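Phosphotyrosine protein phosphatase (PDB 5Z3M) removes phosphate from phosphotyrosine in proteins, as a low molecular weight protein tyrosine phosphatase that forms a covalent phosphoenzyme intermediate. Local coordinates at the interface of chains A and B. Residues are numbered along the deposited sequence; one frame, centred on the assembly and turned at random. Chains: chain A/B, Phosphotyrosine protein phosphatase.

Contact 1: the interface of chains A and B. Residues chain A 51, 67-71; chain B 27, 51, 66-71.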
# COMPACT_ATOMS: atom_id res chain seq x y z
N MET A 51 7.91 6.24 1.28
CA MET A 51 6.57 5.95 1.73
C MET A 51 5.99 7.13 2.50
O MET A 51 6.72 7.89 3.12
CB MET A 51 6.57 4.69 2.61
CG MET A 51 6.75 3.41 1.84
SD MET A 51 5.26 2.97 0.93
CE MET A 51 5.97 2.27 -0.56
N PRO A 67 -4.82 -0.25 4.59
CA PRO A 67 -4.48 0.40 3.32
C PRO A 67 -3.28 -0.21 2.58
O PRO A 67 -2.20 -0.35 3.14
CB PRO A 67 -4.17 1.83 3.76
CG PRO A 67 -3.61 1.67 5.15
CD PRO A 67 -4.19 0.42 5.74
N MET A 68 -3.51 -0.59 1.32
CA MET A 68 -2.42 -0.83 0.39
C MET A 68 -1.94 0.53 -0.07
O MET A 68 -2.58 1.16 -0.91
CB MET A 68 -2.88 -1.66 -0.81
CG MET A 68 -2.45 -3.13 -0.82
SD MET A 68 -3.21 -3.99 -2.22
CE MET A 68 -4.88 -3.35 -2.12
N VAL A 69 -0.82 1.01 0.49
CA VAL A 69 -0.38 2.38 0.21
C VAL A 69 0.63 2.49 -0.94
O VAL A 69 1.62 1.75 -1.01
CB VAL A 69 0.20 3.05 1.48
CG1 VAL A 69 0.48 2.03 2.54
CG2 VAL A 69 1.45 3.87 1.17
N ASN A 70 0.35 3.43 -1.83
CA ASN A 70 1.22 3.76 -2.94
C ASN A 70 2.42 4.57 -2.49
O ASN A 70 2.31 5.41 -1.59
CB ASN A 70 0.45 4.55 -4.00
CG ASN A 70 -0.38 3.67 -4.90
OD1 ASN A 70 -1.52 3.99 -5.23
ND2 ASN A 70 0.18 2.54 -5.30
N PRO A 71 3.59 4.34 -3.10
CA PRO A 71 4.78 5.10 -2.72
C PRO A 71 4.64 6.58 -3.04
O PRO A 71 3.83 6.97 -3.89
CB PRO A 71 5.90 4.47 -3.56
CG PRO A 71 5.36 3.15 -4.01
CD PRO A 71 3.89 3.33 -4.13
N ARG B 27 1.60 -10.70 -5.94
CA ARG B 27 0.56 -9.88 -6.57
C ARG B 27 0.82 -9.64 -8.05
O ARG B 27 -0.09 -9.77 -8.87
CB ARG B 27 0.44 -8.53 -5.86
CG ARG B 27 -0.81 -8.41 -5.04
CD ARG B 27 -0.69 -7.29 -4.05
NE ARG B 27 -1.18 -7.70 -2.74
CZ ARG B 27 -0.83 -7.10 -1.60
NH1 ARG B 27 0.01 -6.08 -1.62
NH2 ARG B 27 -1.31 -7.54 -0.45
N MET B 51 5.71 0.91 8.27
CA MET B 51 6.01 0.54 6.90
C MET B 51 7.25 -0.33 6.79
O MET B 51 8.22 -0.16 7.53
CB MET B 51 6.17 1.80 6.04
CG MET B 51 4.87 2.53 5.82
SD MET B 51 3.70 1.45 4.97
CE MET B 51 2.15 2.04 5.65
N HIS B 66 5.99 -2.24 -8.73
CA HIS B 66 5.30 -1.16 -8.04
C HIS B 66 4.94 -1.62 -6.63
O HIS B 66 3.96 -2.34 -6.44
CB HIS B 66 4.06 -0.73 -8.81
CG HIS B 66 3.35 0.43 -8.22
ND1 HIS B 66 4.02 1.55 -7.74
CD2 HIS B 66 2.04 0.68 -8.01
CE1 HIS B 66 3.16 2.42 -7.27
NE2 HIS B 66 1.94 1.92 -7.42
N PRO B 67 5.72 -1.18 -5.63
CA PRO B 67 5.59 -1.68 -4.26
C PRO B 67 4.47 -1.00 -3.48
O PRO B 67 4.74 -0.27 -2.53
CB PRO B 67 6.95 -1.36 -3.65
CG PRO B 67 7.36 -0.10 -4.36
CD PRO B 67 6.71 -0.09 -5.71
N MET B 68 3.22 -1.23 -3.90
CA MET B 68 2.07 -0.67 -3.21
C MET B 68 1.73 -1.62 -2.05
O MET B 68 1.23 -2.73 -2.25
CB MET B 68 0.92 -0.45 -4.22
CG MET B 68 -0.44 -1.12 -3.98
SD MET B 68 -1.73 0.12 -3.72
CE MET B 68 -3.17 -0.66 -4.46
N VAL B 69 2.06 -1.19 -0.83
CA VAL B 69 2.24 -2.12 0.29
C VAL B 69 1.30 -1.98 1.48
O VAL B 69 1.19 -0.91 2.08
CB VAL B 69 3.67 -2.01 0.86
CG1 VAL B 69 4.55 -3.13 0.33
CG2 VAL B 69 4.26 -0.64 0.57
N ASN B 70 0.64 -3.08 1.85
CA ASN B 70 -0.04 -3.19 3.13
C ASN B 70 0.98 -2.90 4.23
O ASN B 70 2.15 -3.23 4.08
CB ASN B 70 -0.64 -4.59 3.33
CG ASN B 70 -1.85 -4.83 2.46
OD1 ASN B 70 -1.96 -5.86 1.79
ND2 ASN B 70 -2.78 -3.89 2.47
N PRO B 71 0.54 -2.25 5.32
CA PRO B 71 1.48 -1.99 6.42
C PRO B 71 1.77 -3.24 7.23
O PRO B 71 1.11 -4.27 7.08
CB PRO B 71 0.77 -0.93 7.27
CG PRO B 71 -0.64 -0.86 6.79
CD PRO B 71 -0.83 -1.80 5.64
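The 67-71 segments of two low molecular weight phosphotyrosine phosphatase chains meet in an antiparallel beta bridge, with B:His66 alongside. A:Val69 and B:Val69 pair through their backbones. B:Val69 N donates to A:Val69 O at 3.0 Å. The return bond, A:Val69 N to B:Val69 O, is 3.2 Å and nearly straight at the hydrogen (168°). In both, the donor sits above the carbonyl plane. The methyls around the bridge meet methionine tips: A:Val69 CG1 meets B:Met51 CE tip to tip at 3.5 Å, and the thioether of A:Met51 crosses B:Val69 CG2 at about a right angle.

The two Met68 chains cross obliquely. B:Met68, bent at chi2 and chi3, lays its SD and CE against A:Met68 CB. A:Met68 runs alongside B:Asn70, with CG 3.4 Å from B:Asn70 ND2. A:Met68 SD lies over one face of the B:Arg27 guanidinium, offset toward the rim, 3.9 Å from B:Arg27 NH1. On the other flank, the amide ND2 of A:Asn70 hydrogen-bonds the imidazole NE2 of B:His66 at 2.8 Å. The side chains cross at about a right angle, with amide and ring planes 26° apart. A:Pro71 CD lies 3.4 Å from B:His66 CE1.

Behind B:Asn70, the B:Arg27 guanidinium, from helix 18-32, donates through NH2 to B:Asn70 OD1 at 2.9 Å. This bond probably steadies the amide beside A:Met68. B:His66 has CG anti to the backbone N (chi1 -176°), which carries its ring to A:Asn70.

Contact 2: the interface of chains A and B. Residues chain A 51, 54, 57-58, 61; chain B 50-51.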
# COMPACT_ATOMS: atom_id res chain seq x y z
N MET A 51 7.91 6.24 1.28
CA MET A 51 6.57 5.95 1.73
C MET A 51 5.99 7.13 2.50
O MET A 51 6.72 7.89 3.12
CB MET A 51 6.57 4.69 2.61
CG MET A 51 6.75 3.41 1.84
SD MET A 51 5.26 2.97 0.93
CE MET A 51 5.97 2.27 -0.56
N ASP A 54 4.55 7.89 8.78
CA ASP A 54 3.97 6.87 9.66
C ASP A 54 2.75 7.37 10.43
O ASP A 54 1.67 6.79 10.32
CB ASP A 54 5.03 6.35 10.63
CG ASP A 54 6.04 5.44 9.96
OD1 ASP A 54 5.69 4.82 8.94
OD2 ASP A 54 7.18 5.36 10.45
N LEU A 57 -0.31 7.30 8.63
CA LEU A 57 -0.91 5.99 8.32
C LEU A 57 -1.52 5.32 9.56
O LEU A 57 -2.49 4.57 9.44
CB LEU A 57 0.13 5.08 7.67
CG LEU A 57 0.21 5.17 6.14
CD1 LEU A 57 -1.14 4.87 5.51
CD2 LEU A 57 0.72 6.54 5.69
N GLN A 58 -0.94 5.58 10.73
CA GLN A 58 -1.53 5.15 11.99
C GLN A 58 -2.95 5.71 12.12
O GLN A 58 -3.90 4.97 12.40
CB GLN A 58 -0.68 5.61 13.18
CG GLN A 58 0.83 5.47 13.00
CD GLN A 58 1.61 6.23 14.07
OE1 GLN A 58 2.73 5.87 14.41
NE2 GLN A 58 1.01 7.30 14.59
N GLN A 61 -5.49 3.60 10.30
CA GLN A 61 -5.79 2.23 10.72
C GLN A 61 -6.65 2.28 11.97
O GLN A 61 -7.45 1.38 12.23
CB GLN A 61 -4.51 1.40 10.95
CG GLN A 61 -3.42 2.03 11.79
CD GLN A 61 -2.04 1.51 11.41
OE1 GLN A 61 -1.02 1.92 11.97
NE2 GLN A 61 -2.00 0.60 10.45
N THR B 50 5.57 0.95 11.06
CA THR B 50 4.34 1.04 10.28
C THR B 50 4.53 0.64 8.81
O THR B 50 3.62 0.09 8.19
CB THR B 50 3.74 2.45 10.34
OG1 THR B 50 4.03 3.03 11.62
CG2 THR B 50 2.24 2.40 10.14
N MET B 51 5.71 0.91 8.27
CA MET B 51 6.01 0.54 6.90
C MET B 51 7.25 -0.33 6.79
O MET B 51 8.22 -0.16 7.53
CB MET B 51 6.17 1.80 6.04
CG MET B 51 4.87 2.53 5.82
SD MET B 51 3.70 1.45 4.97
CE MET B 51 2.15 2.04 5.65
O HOH W 1 8.03 2.82 9.19
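The apolar centre is the meeting of B:Met51 with A:Leu57. The methyl CE of B:Met51 lies 3.7 Å from A:Leu57 CG, the branch carbon of the leucine. The two side chains cross at about a right angle. B:Met51 has CG anti to its carbonyl carbon, and the chain bends at chi2 (-60°) and again at chi3. The bends turn the thioether tip toward helix 54-61 of chain A, which carries A:Leu57. A:Met51 closes this part loosely, with its CB 4.2 Å from B:Met51 CG.

Next to the centre stands B:Thr50, the residue with the largest buried surface in this patch. It slides past A:Asp54 in the opposite direction. The carboxylate OD1 of A:Asp54 sits 3.4 Å from B:Thr50 CB. This is a packing contact, and the threonine hydroxyl OG1 makes no direct hydrogen bond to the carboxylate. The methyl CG2 of B:Thr50 is anti to its backbone N. It points to the amide oxygen OE1 of A:Gln61, 3.8 Å away. A:Gln61 reaches this place from a crowded first torsion (chi1 48°) and is extended beyond CG. A:Gln58, also extended, crosses B:Thr50 at about a right angle and adds a looser contact at the edge.

At the polar rim the chains are joined through water. B:Met51 N and water 1 are hydrogen-bonded at 3.1 Å, with 155° at the hydrogen. The water also lies 3.0 Å from the carboxylate OD2 of A:Asp54; its approach to OD1 is weak. A:Asp54 is the first residue of helix 54-61, so its carboxylate may also interact favourably with the positive end of the helix dipole. No nitrogen or oxygen of one chain bonds directly to the other here. The site fits the 50-51 segment of chain B against helix 54-61 of chain A, and may help to set how the two copies are oriented.

Contact 1 and contact 2 lie about 10 Å apart, measured between the centres of their C-alpha atoms. They share A:Met51 and B:Met51. Contact 1 adds backbone pairing, while contact 2 adds a loop packed on a helix and a water link. Each contact has its twin with the chains exchanged, although side chains such as Met68 differ in detail. The centre of contact 1 is about 13 Å from B:Arg18, and that of contact 2 about 12 Å from A:Arg18, both predicted catalytic residues. This places the interface near both active sites. The structure alone shows neither an effect on catalysis nor a dimer in solution.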